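Long-range contacts in probable secreted solute-binding lipoprotein (Streptomyces coelicolor, PDB 3I3V), which probably binds a solute outside the cell as the lipoprotein component of a bacterial transport system, its ligand not being established: residues C[48-56]-C[68-79]; C[118-126]-C[319-329]. All coordinates share one frame; numbering follows the deposited sequence.

Interaction 1: residues C[48-56]-C[68-79]; sequences GDDLAQVYE and VMVNLYDKTLAW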
loop_
_atom_site.group_PDB
_atom_site.type_symbol
_atom_site.label_atom_id
_atom_site.label_comp_id
_atom_site.label_asym_id
_atom_site.label_seq_id
_atom_site.Cartn_x
_atom_site.Cartn_y
_atom_site.Cartn_z
ATOM N N GLY C 48 -30.628 -24.399 -49.101
ATOM C CA GLY C 48 -30.711 -25.691 -48.453
ATOM C C GLY C 48 -29.620 -26.641 -48.895
ATOM O O GLY C 48 -28.448 -26.426 -48.600
ATOM N N ASP C 49 -30.014 -27.692 -49.604
ATOM C CA ASP C 49 -29.085 -28.700 -50.094
ATOM C C ASP C 49 -28.092 -28.158 -51.116
ATOM O O ASP C 49 -27.002 -28.714 -51.281
ATOM C CB ASP C 49 -29.868 -29.865 -50.706
ATOM C CG ASP C 49 -30.599 -30.683 -49.657
ATOM O OD1 ASP C 49 -31.486 -31.484 -50.027
ATOM O OD2 ASP C 49 -30.274 -30.530 -48.460
ATOM N N ASP C 50 -28.462 -27.074 -51.793
ATOM C CA ASP C 50 -27.595 -26.480 -52.803
ATOM C C ASP C 50 -26.784 -25.264 -52.328
ATOM O O ASP C 50 -26.285 -24.496 -53.148
ATOM C CB ASP C 50 -28.424 -26.080 -54.028
ATOM C CG ASP C 50 -29.415 -24.968 -53.727
ATOM O OD1 ASP C 50 -30.037 -24.446 -54.675
ATOM O OD2 ASP C 50 -29.578 -24.610 -52.540
ATOM N N LEU C 51 -26.647 -25.074 -51.022
ATOM C CA LEU C 51 -25.884 -23.924 -50.526
ATOM C C LEU C 51 -24.422 -24.023 -50.943
ATOM O O LEU C 51 -23.839 -23.050 -51.426
ATOM C CB LEU C 51 -25.979 -23.821 -48.995
ATOM C CG LEU C 51 -25.144 -22.728 -48.310
ATOM C CD1 LEU C 51 -25.649 -22.531 -46.904
ATOM C CD2 LEU C 51 -23.651 -23.111 -48.291
ATOM N N ALA C 52 -23.833 -25.197 -50.735
ATOM C CA ALA C 52 -22.440 -25.429 -51.096
ATOM C C ALA C 52 -22.182 -25.058 -52.559
ATOM O O ALA C 52 -21.196 -24.389 -52.861
ATOM C CB ALA C 52 -22.082 -26.887 -50.854
ATOM N N GLN C 53 -23.062 -25.492 -53.461
ATOM C CA GLN C 53 -22.916 -25.188 -54.886
ATOM C C GLN C 53 -23.017 -23.688 -55.113
ATOM O O GLN C 53 -22.196 -23.108 -55.816
ATOM C CB GLN C 53 -24.006 -25.888 -55.728
ATOM C CG GLN C 53 -23.904 -27.423 -55.848
ATOM C CD GLN C 53 -24.276 -28.192 -54.569
ATOM O OE1 GLN C 53 -24.188 -29.427 -54.535
ATOM N NE2 GLN C 53 -24.690 -27.474 -53.521
ATOM N N VAL C 54 -24.035 -23.067 -54.519
ATOM C CA VAL C 54 -24.249 -21.631 -54.664
ATOM C C VAL C 54 -23.089 -20.852 -54.080
ATOM O O VAL C 54 -22.697 -19.823 -54.624
ATOM C CB VAL C 54 -25.533 -21.179 -53.955
ATOM C CG1 VAL C 54 -25.720 -19.662 -54.106
ATOM C CG2 VAL C 54 -26.718 -21.928 -54.529
ATOM N N TYR C 55 -22.544 -21.335 -52.966
ATOM C CA TYR C 55 -21.413 -20.651 -52.355
ATOM C C TYR C 55 -20.171 -20.718 -53.262
ATOM O O TYR C 55 -19.450 -19.737 -53.400
ATOM C CB TYR C 55 -21.078 -21.254 -50.993
ATOM C CG TYR C 55 -19.811 -20.682 -50.397
ATOM C CD1 TYR C 55 -19.800 -19.425 -49.800
ATOM C CD2 TYR C 55 -18.613 -21.386 -50.471
ATOM C CE1 TYR C 55 -18.624 -18.882 -49.297
ATOM C CE2 TYR C 55 -17.433 -20.855 -49.969
ATOM C CZ TYR C 55 -17.448 -19.600 -49.383
ATOM O OH TYR C 55 -16.277 -19.082 -48.890
ATOM N N GLU C 56 -19.924 -21.871 -53.874
ATOM C CA GLU C 56 -18.759 -22.013 -54.752
ATOM C C GLU C 56 -18.873 -21.101 -55.972
ATOM O O GLU C 56 -17.887 -20.519 -56.426
ATOM C CB GLU C 56 -18.583 -23.481 -55.162
ATOM C CG GLU C 56 -18.269 -24.356 -53.963
ATOM C CD GLU C 56 -18.104 -25.823 -54.299
ATOM O OE1 GLU C 56 -18.246 -26.183 -55.486
ATOM O OE2 GLU C 56 -17.831 -26.614 -53.367
ATOM N N VAL C 68 -20.258 -18.694 -43.521
ATOM C CA VAL C 68 -21.117 -19.735 -44.058
ATOM C C VAL C 68 -21.607 -20.651 -42.948
ATOM O O VAL C 68 -20.881 -20.940 -42.007
ATOM C CB VAL C 68 -20.371 -20.585 -45.113
ATOM C CG1 VAL C 68 -21.347 -21.526 -45.802
ATOM C CG2 VAL C 68 -19.680 -19.678 -46.125
HETATM N N MSE C 69 -22.847 -21.102 -43.046
HETATM C CA MSE C 69 -23.377 -22.003 -42.039
HETATM C C MSE C 69 -23.864 -23.269 -42.708
HETATM O O MSE C 69 -24.994 -23.331 -43.182
HETATM C CB MSE C 69 -24.510 -21.337 -41.264
HETATM C CG MSE C 69 -24.073 -20.099 -40.480
HETATM SE SE MSE C 69 -25.524 -19.282 -39.465
HETATM C CE MSE C 69 -25.801 -20.730 -38.204
ATOM N N VAL C 70 -22.996 -24.276 -42.737
ATOM C CA VAL C 70 -23.305 -25.570 -43.352
ATOM C C VAL C 70 -22.731 -26.712 -42.528
ATOM O O VAL C 70 -21.874 -26.509 -41.666
ATOM C CB VAL C 70 -22.692 -25.721 -44.775
ATOM C CG1 VAL C 70 -23.729 -25.470 -45.817
ATOM C CG2 VAL C 70 -21.490 -24.782 -44.941
ATOM N N ASN C 71 -23.195 -27.921 -42.818
ATOM C CA ASN C 71 -22.711 -29.084 -42.112
ATOM C C ASN C 71 -21.478 -29.608 -42.838
ATOM O O ASN C 71 -21.044 -29.036 -43.842
ATOM C CB ASN C 71 -23.789 -30.171 -42.040
ATOM C CG ASN C 71 -24.258 -30.634 -43.420
ATOM O OD1 ASN C 71 -24.517 -31.828 -43.639
ATOM N ND2 ASN C 71 -24.388 -29.692 -44.348
ATOM N N LEU C 72 -20.919 -30.694 -42.318
ATOM C CA LEU C 72 -19.735 -31.294 -42.897
ATOM C C LEU C 72 -20.113 -32.534 -43.685
ATOM O O LEU C 72 -20.524 -33.545 -43.114
ATOM C CB LEU C 72 -18.734 -31.678 -41.802
ATOM C CG LEU C 72 -17.409 -32.206 -42.363
ATOM C CD1 LEU C 72 -16.684 -31.057 -43.066
ATOM C CD2 LEU C 72 -16.545 -32.786 -41.251
ATOM N N TYR C 73 -19.989 -32.447 -45.002
ATOM C CA TYR C 73 -20.283 -33.583 -45.857
ATOM C C TYR C 73 -19.372 -33.520 -47.076
ATOM O O TYR C 73 -18.615 -32.561 -47.245
ATOM C CB TYR C 73 -21.759 -33.594 -46.278
ATOM C CG TYR C 73 -22.172 -32.513 -47.252
ATOM C CD1 TYR C 73 -22.260 -31.174 -46.858
ATOM C CD2 TYR C 73 -22.492 -32.833 -48.573
ATOM C CE1 TYR C 73 -22.662 -30.177 -47.764
ATOM C CE2 TYR C 73 -22.887 -31.857 -49.480
ATOM C CZ TYR C 73 -22.974 -30.534 -49.077
ATOM O OH TYR C 73 -23.395 -29.583 -49.977
ATOM N N ASP C 74 -19.455 -34.540 -47.921
ATOM C CA ASP C 74 -18.622 -34.651 -49.118
ATOM C C ASP C 74 -18.086 -33.349 -49.720
ATOM O O ASP C 74 -16.875 -33.128 -49.754
ATOM C CB ASP C 74 -19.369 -35.427 -50.208
ATOM C CG ASP C 74 -18.476 -35.761 -51.391
ATOM O OD1 ASP C 74 -18.780 -35.307 -52.519
ATOM O OD2 ASP C 74 -17.465 -36.475 -51.186
ATOM N N LYS C 75 -18.983 -32.495 -50.201
ATOM C CA LYS C 75 -18.578 -31.239 -50.823
ATOM C C LYS C 75 -17.813 -30.249 -49.941
ATOM O O LYS C 75 -16.742 -29.787 -50.328
ATOM C CB LYS C 75 -19.799 -30.545 -51.441
ATOM C CG LYS C 75 -19.465 -29.262 -52.182
ATOM C CD LYS C 75 -20.553 -28.873 -53.190
ATOM C CE LYS C 75 -20.302 -29.491 -54.538
ATOM N NZ LYS C 75 -18.994 -29.033 -55.075
ATOM N N THR C 76 -18.347 -29.920 -48.766
ATOM C CA THR C 76 -17.682 -28.962 -47.879
ATOM C C THR C 76 -16.423 -29.556 -47.266
ATOM O O THR C 76 -15.617 -28.851 -46.679
ATOM C CB THR C 76 -18.631 -28.463 -46.736
ATOM O OG1 THR C 76 -18.975 -29.547 -45.863
ATOM C CG2 THR C 76 -19.906 -27.868 -47.329
ATOM N N LEU C 77 -16.257 -30.860 -47.427
ATOM C CA LEU C 77 -15.099 -31.569 -46.909
ATOM C C LEU C 77 -13.861 -31.177 -47.729
ATOM O O LEU C 77 -12.725 -31.369 -47.297
ATOM C CB LEU C 77 -15.360 -33.069 -47.031
ATOM C CG LEU C 77 -15.048 -34.085 -45.932
ATOM C CD1 LEU C 77 -15.013 -33.452 -44.567
ATOM C CD2 LEU C 77 -16.115 -35.173 -46.001
ATOM N N ALA C 78 -14.100 -30.611 -48.908
ATOM C CA ALA C 78 -13.030 -30.206 -49.816
ATOM C C ALA C 78 -12.707 -28.716 -49.787
ATOM O O ALA C 78 -11.767 -28.284 -50.445
ATOM C CB ALA C 78 -13.386 -30.608 -51.249
ATOM N N TRP C 79 -13.473 -27.935 -49.036
ATOM C CA TRP C 79 -13.253 -26.491 -48.975
ATOM C C TRP C 79 -11.958 -26.040 -48.322
ATOM O O TRP C 79 -11.322 -25.107 -48.793
ATOM C CB TRP C 79 -14.417 -25.801 -48.250
ATOM C CG TRP C 79 -15.682 -25.715 -49.050
ATOM C CD1 TRP C 79 -15.859 -26.092 -50.356
ATOM C CD2 TRP C 79 -16.927 -25.145 -48.626
ATOM N NE1 TRP C 79 -17.131 -25.784 -50.768
ATOM C CE2 TRP C 79 -17.809 -25.204 -49.727
ATOM C CE3 TRP C 79 -17.382 -24.591 -47.422
ATOM C CZ2 TRP C 79 -19.125 -24.727 -49.660
ATOM C CZ3 TRP C 79 -18.692 -24.117 -47.358
ATOM C CH2 TRP C 79 -19.545 -24.190 -48.470
HETATM O O HOH W 1 -24.829 -27.524 -49.498
#
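E56 of helix 51-60 reaches across to K75 and W79 with a chain extended beyond CG. K75 comes from the opposite direction. Its CB points toward the helix, CG lies 3.3 Å from E56 OE2, CD presses on A52 CB (3.4 Å, tight), and CE passes near Q53 OE1; bends at chi3 and chi4 then bring NZ to the E56 carboxylate. There NZ forms a salt bridge, bonding OE1 at 3.0 Å on the syn side and OE2 more weakly. OE2 also takes the indole N-H of W79 NE1 on its anti lone pair at 2.8 Å, nearly straight (164°) and in the indole plane. Replacing E56 by alanine removes the carboxylate, which is likely to leave the indole N-H and the K75 ammonium without their shared acceptor. Y55 CD2 lies over one face of the W79 ring, T76 CG2 over the other. Deeper in, L51 CD2 packs tightly on V70 CG1 (3.4 Å), and V68 CG2 meets Y55 CE1. One water joins D49 O, A52 N and Y73 OH. The helix of the beta-alpha-beta crossover from strand 41-46 is thus seated on its second strand, 67-70, by an apolar layer and tied to the turn that follows by a carboxylate probably kept ionised by K75.

Interaction 2: residues C[118-126]-C[319-329]; sequences AFPYFATNW and FVTESGRDMAL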
loop_
_atom_site.group_PDB
_atom_site.type_symbol
_atom_site.label_atom_id
_atom_site.label_comp_id
_atom_site.label_asym_id
_atom_site.label_seq_id
_atom_site.Cartn_x
_atom_site.Cartn_y
_atom_site.Cartn_z
ATOM N N ALA C 118 -14.169 -25.555 -39.460
ATOM C CA ALA C 118 -15.143 -24.555 -39.036
ATOM C C ALA C 118 -15.367 -24.512 -37.535
ATOM O O ALA C 118 -14.836 -25.329 -36.795
ATOM C CB ALA C 118 -16.472 -24.813 -39.743
ATOM N N PHE C 119 -16.145 -23.531 -37.089
ATOM C CA PHE C 119 -16.482 -23.421 -35.676
ATOM C C PHE C 119 -17.649 -24.383 -35.477
ATOM O O PHE C 119 -18.697 -24.231 -36.104
ATOM C CB PHE C 119 -16.939 -21.995 -35.322
ATOM C CG PHE C 119 -15.825 -20.989 -35.199
ATOM C CD1 PHE C 119 -15.345 -20.319 -36.311
ATOM C CD2 PHE C 119 -15.293 -20.674 -33.952
ATOM C CE1 PHE C 119 -14.357 -19.345 -36.188
ATOM C CE2 PHE C 119 -14.303 -19.701 -33.822
ATOM C CZ PHE C 119 -13.836 -19.037 -34.940
ATOM N N PRO C 120 -17.479 -25.396 -34.620
ATOM C CA PRO C 120 -18.582 -26.333 -34.411
ATOM C C PRO C 120 -19.755 -25.615 -33.743
ATOM O O PRO C 120 -19.571 -24.610 -33.054
ATOM C CB PRO C 120 -17.965 -27.399 -33.504
ATOM C CG PRO C 120 -16.501 -27.333 -33.842
ATOM C CD PRO C 120 -16.281 -25.840 -33.897
ATOM N N TYR C 121 -20.965 -26.116 -33.961
ATOM C CA TYR C 121 -22.131 -25.495 -33.351
ATOM C C TYR C 121 -23.253 -26.493 -33.132
ATOM O O TYR C 121 -23.621 -26.748 -31.993
ATOM C CB TYR C 121 -22.607 -24.317 -34.204
ATOM C CG TYR C 121 -23.323 -23.254 -33.401
ATOM C CD1 TYR C 121 -22.740 -22.709 -32.261
ATOM C CD2 TYR C 121 -24.578 -22.792 -33.782
ATOM C CE1 TYR C 121 -23.385 -21.733 -31.520
ATOM C CE2 TYR C 121 -25.235 -21.814 -33.048
ATOM C CZ TYR C 121 -24.631 -21.287 -31.916
ATOM O OH TYR C 121 -25.278 -20.328 -31.172
ATOM N N PHE C 122 -23.791 -27.067 -34.205
ATOM C CA PHE C 122 -24.874 -28.041 -34.069
ATOM C C PHE C 122 -24.391 -29.482 -33.947
ATOM O O PHE C 122 -23.364 -29.869 -34.518
ATOM C CB PHE C 122 -25.851 -27.915 -35.244
ATOM C CG PHE C 122 -26.833 -26.786 -35.097
ATOM C CD1 PHE C 122 -26.653 -25.814 -34.121
ATOM C CD2 PHE C 122 -27.940 -26.692 -35.937
ATOM C CE1 PHE C 122 -27.551 -24.769 -33.983
ATOM C CE2 PHE C 122 -28.847 -25.646 -35.803
ATOM C CZ PHE C 122 -28.647 -24.678 -34.816
ATOM N N ALA C 123 -25.142 -30.279 -33.198
ATOM C CA ALA C 123 -24.790 -31.676 -32.996
ATOM C C ALA C 123 -26.038 -32.543 -32.975
ATOM O O ALA C 123 -27.156 -32.044 -33.106
ATOM C CB ALA C 123 -24.027 -31.842 -31.687
ATOM N N THR C 124 -25.841 -33.847 -32.820
ATOM C CA THR C 124 -26.968 -34.758 -32.754
ATOM C C THR C 124 -26.734 -35.831 -31.717
ATOM O O THR C 124 -25.628 -36.369 -31.602
ATOM C CB THR C 124 -27.227 -35.486 -34.081
ATOM O OG1 THR C 124 -27.394 -34.536 -35.137
ATOM C CG2 THR C 124 -28.482 -36.339 -33.960
ATOM N N ASN C 125 -27.781 -36.099 -30.944
ATOM C CA ASN C 125 -27.779 -37.153 -29.947
ATOM C C ASN C 125 -28.765 -38.105 -30.601
ATOM O O ASN C 125 -29.864 -37.696 -30.975
ATOM C CB ASN C 125 -28.319 -36.666 -28.609
ATOM C CG ASN C 125 -27.268 -36.689 -27.522
ATOM O OD1 ASN C 125 -26.552 -35.709 -27.310
ATOM N ND2 ASN C 125 -27.155 -37.822 -26.834
ATOM N N TRP C 126 -28.366 -39.359 -30.760
ATOM C CA TRP C 126 -29.191 -40.367 -31.427
ATOM C C TRP C 126 -29.303 -41.585 -30.514
ATOM O O TRP C 126 -28.638 -42.595 -30.740
ATOM C CB TRP C 126 -28.491 -40.759 -32.730
ATOM C CG TRP C 126 -29.314 -41.401 -33.795
ATOM C CD1 TRP C 126 -30.197 -42.434 -33.658
ATOM C CD2 TRP C 126 -29.242 -41.120 -35.196
ATOM N NE1 TRP C 126 -30.675 -42.817 -34.890
ATOM C CE2 TRP C 126 -30.102 -42.028 -35.851
ATOM C CE3 TRP C 126 -28.528 -40.187 -35.963
ATOM C CZ2 TRP C 126 -30.270 -42.028 -37.241
ATOM C CZ3 TRP C 126 -28.694 -40.185 -37.346
ATOM C CH2 TRP C 126 -29.557 -41.102 -37.970
ATOM N N PHE C 319 -30.828 -22.076 -28.063
ATOM C CA PHE C 319 -30.918 -23.117 -29.076
ATOM C C PHE C 319 -31.335 -24.416 -28.413
ATOM O O PHE C 319 -32.183 -25.139 -28.927
ATOM C CB PHE C 319 -29.581 -23.291 -29.806
ATOM C CG PHE C 319 -29.394 -22.321 -30.931
ATOM C CD1 PHE C 319 -30.093 -22.491 -32.127
ATOM C CD2 PHE C 319 -28.588 -21.195 -30.772
ATOM C CE1 PHE C 319 -29.994 -21.553 -33.144
ATOM C CE2 PHE C 319 -28.483 -20.249 -31.785
ATOM C CZ PHE C 319 -29.187 -20.423 -32.973
ATOM N N VAL C 320 -30.746 -24.687 -27.257
ATOM C CA VAL C 320 -31.044 -25.887 -26.481
ATOM C C VAL C 320 -32.472 -25.882 -25.918
ATOM O O VAL C 320 -33.248 -26.795 -26.164
ATOM C CB VAL C 320 -30.067 -26.012 -25.301
ATOM C CG1 VAL C 320 -30.467 -27.177 -24.408
ATOM C CG2 VAL C 320 -28.649 -26.198 -25.822
ATOM N N THR C 321 -32.797 -24.825 -25.180
ATOM C CA THR C 321 -34.089 -24.656 -24.523
ATOM C C THR C 321 -35.284 -24.359 -25.416
ATOM O O THR C 321 -36.316 -25.011 -25.308
ATOM C CB THR C 321 -33.999 -23.540 -23.452
ATOM O OG1 THR C 321 -33.143 -23.973 -22.384
ATOM C CG2 THR C 321 -35.365 -23.214 -22.890
ATOM N N GLU C 322 -35.144 -23.367 -26.288
ATOM C CA GLU C 322 -36.226 -22.964 -27.175
ATOM C C GLU C 322 -36.361 -23.788 -28.457
ATOM O O GLU C 322 -37.461 -23.938 -28.993
ATOM C CB GLU C 322 -36.064 -21.475 -27.526
ATOM C CG GLU C 322 -35.862 -20.590 -26.298
ATOM C CD GLU C 322 -35.761 -19.116 -26.634
ATOM O OE1 GLU C 322 -35.463 -18.313 -25.720
ATOM O OE2 GLU C 322 -35.982 -18.756 -27.806
ATOM N N SER C 323 -35.256 -24.333 -28.951
ATOM C CA SER C 323 -35.313 -25.125 -30.171
ATOM C C SER C 323 -35.120 -26.624 -29.945
ATOM O O SER C 323 -35.432 -27.428 -30.822
ATOM C CB SER C 323 -34.269 -24.621 -31.165
ATOM O OG SER C 323 -34.458 -25.211 -32.438
ATOM N N GLY C 324 -34.608 -26.996 -28.773
ATOM C CA GLY C 324 -34.377 -28.402 -28.477
ATOM C C GLY C 324 -33.256 -28.995 -29.316
ATOM O O GLY C 324 -33.326 -30.149 -29.752
ATOM N N ARG C 325 -32.214 -28.198 -29.534
ATOM C CA ARG C 325 -31.065 -28.607 -30.330
ATOM C C ARG C 325 -29.950 -29.167 -29.469
ATOM O O ARG C 325 -29.677 -28.654 -28.375
ATOM C CB ARG C 325 -30.485 -27.405 -31.078
ATOM C CG ARG C 325 -31.390 -26.764 -32.093
ATOM C CD ARG C 325 -31.121 -27.276 -33.490
ATOM N NE ARG C 325 -31.687 -28.594 -33.744
ATOM C CZ ARG C 325 -32.960 -28.920 -33.536
ATOM N NH1 ARG C 325 -33.810 -28.024 -33.051
ATOM N NH2 ARG C 325 -33.394 -30.136 -33.850
ATOM N N ASP C 326 -29.304 -30.216 -29.961
ATOM C CA ASP C 326 -28.162 -30.766 -29.253
ATOM C C ASP C 326 -27.043 -29.887 -29.814
ATOM O O ASP C 326 -27.072 -29.527 -30.997
ATOM C CB ASP C 326 -27.938 -32.229 -29.623
ATOM C CG ASP C 326 -29.097 -33.120 -29.211
ATOM O OD1 ASP C 326 -29.506 -33.056 -28.024
ATOM O OD2 ASP C 326 -29.587 -33.883 -30.070
HETATM N N MSE C 327 -26.071 -29.536 -28.977
HETATM C CA MSE C 327 -24.988 -28.652 -29.405
HETATM C C MSE C 327 -23.607 -29.279 -29.356
HETATM O O MSE C 327 -23.381 -30.247 -28.635
HETATM C CB MSE C 327 -24.976 -27.388 -28.535
HETATM C CG MSE C 327 -26.293 -26.633 -28.493
HETATM SE SE MSE C 327 -26.784 -25.911 -30.206
HETATM C CE MSE C 327 -25.680 -24.330 -30.169
ATOM N N ALA C 328 -22.685 -28.704 -30.125
ATOM C CA ALA C 328 -21.305 -29.169 -30.161
ATOM C C ALA C 328 -20.467 -28.406 -29.140
ATOM O O ALA C 328 -19.270 -28.644 -29.030
ATOM C CB ALA C 328 -20.722 -28.979 -31.545
ATOM N N LEU C 329 -21.092 -27.488 -28.399
ATOM C CA LEU C 329 -20.381 -26.706 -27.387
ATOM C C LEU C 329 -20.851 -27.071 -25.981
ATOM O O LEU C 329 -21.944 -27.615 -25.801
ATOM C CB LEU C 329 -20.613 -25.208 -27.615
ATOM C CG LEU C 329 -20.466 -24.681 -29.045
ATOM C CD1 LEU C 329 -20.781 -23.191 -29.078
ATOM C CD2 LEU C 329 -19.058 -24.940 -29.544
HETATM O O HOH W 2 -26.604 -32.998 -26.586
#
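The ring of Y121 carries the methyl CE of M327 over the centre of one face, 3.6 Å from the ring centroid, while L329 CD1 and F319 CE2 lie at its edge. F122 receives CD of R325 over one face, offset toward the rim, and has F319 at its edge. F319 in turn offers a face to both neighbours: Y121 points its edge there in a T-shaped pair, planes 79° apart, and F122 does so in an offset edge-to-face pair with centroids 5.5 Å apart. The selenomethionine M327 is bent at both chi2 and chi3, which curls CE back over the tyrosine while SE lies 3.9 Å from F122 CD1, a Met-aromatic contact with each ring. The Y121 hydroxyl is bonded to the carbonyl of M310.

Beside this cluster the backbones pair. A328 N donates to Y121 O at 2.9 Å, almost straight at the hydrogen (168°) yet from above the carbonyl plane, and F122 and M327 form an antiparallel non-hydrogen-bonded pair. Farther along, D326 OD2 accepts N125 N at 3.0 Å from above the carboxylate plane and also binds S249, whereas OD1 is held by Q345; a water bridges OD1 to N125 OD1. This buried carboxylate is therefore gripped through both oxygens. P120 CB meets A328 CB in the loops beside the paired strands. A short, weakly bonded strand 326-327, following helix 313-323, thus runs antiparallel beside the long strand 122-131, in a fold of the periplasmic-binding-protein class, with an aromatic cluster between helix and strand.

In the fold
Interaction 1 and interaction 2 follow one another along the chain, the first closing before the second opens, with centres about 19 Å apart and nearest atoms about 5 Å apart, without touching. Strand 289-292 stands between them: W291 bonds to the backbone of V68 and sets its ring edge-to-face with W79, while F290 bonds to the backbone of F119 and pairs edge-to-face with Y121. Interaction 1 places a helix against the four-stranded sheet that holds 67-70, and interaction 2 joins segments 193 residues apart at the other mixed sheet, about 10 Å from the centre of the chain to the centre of the contact.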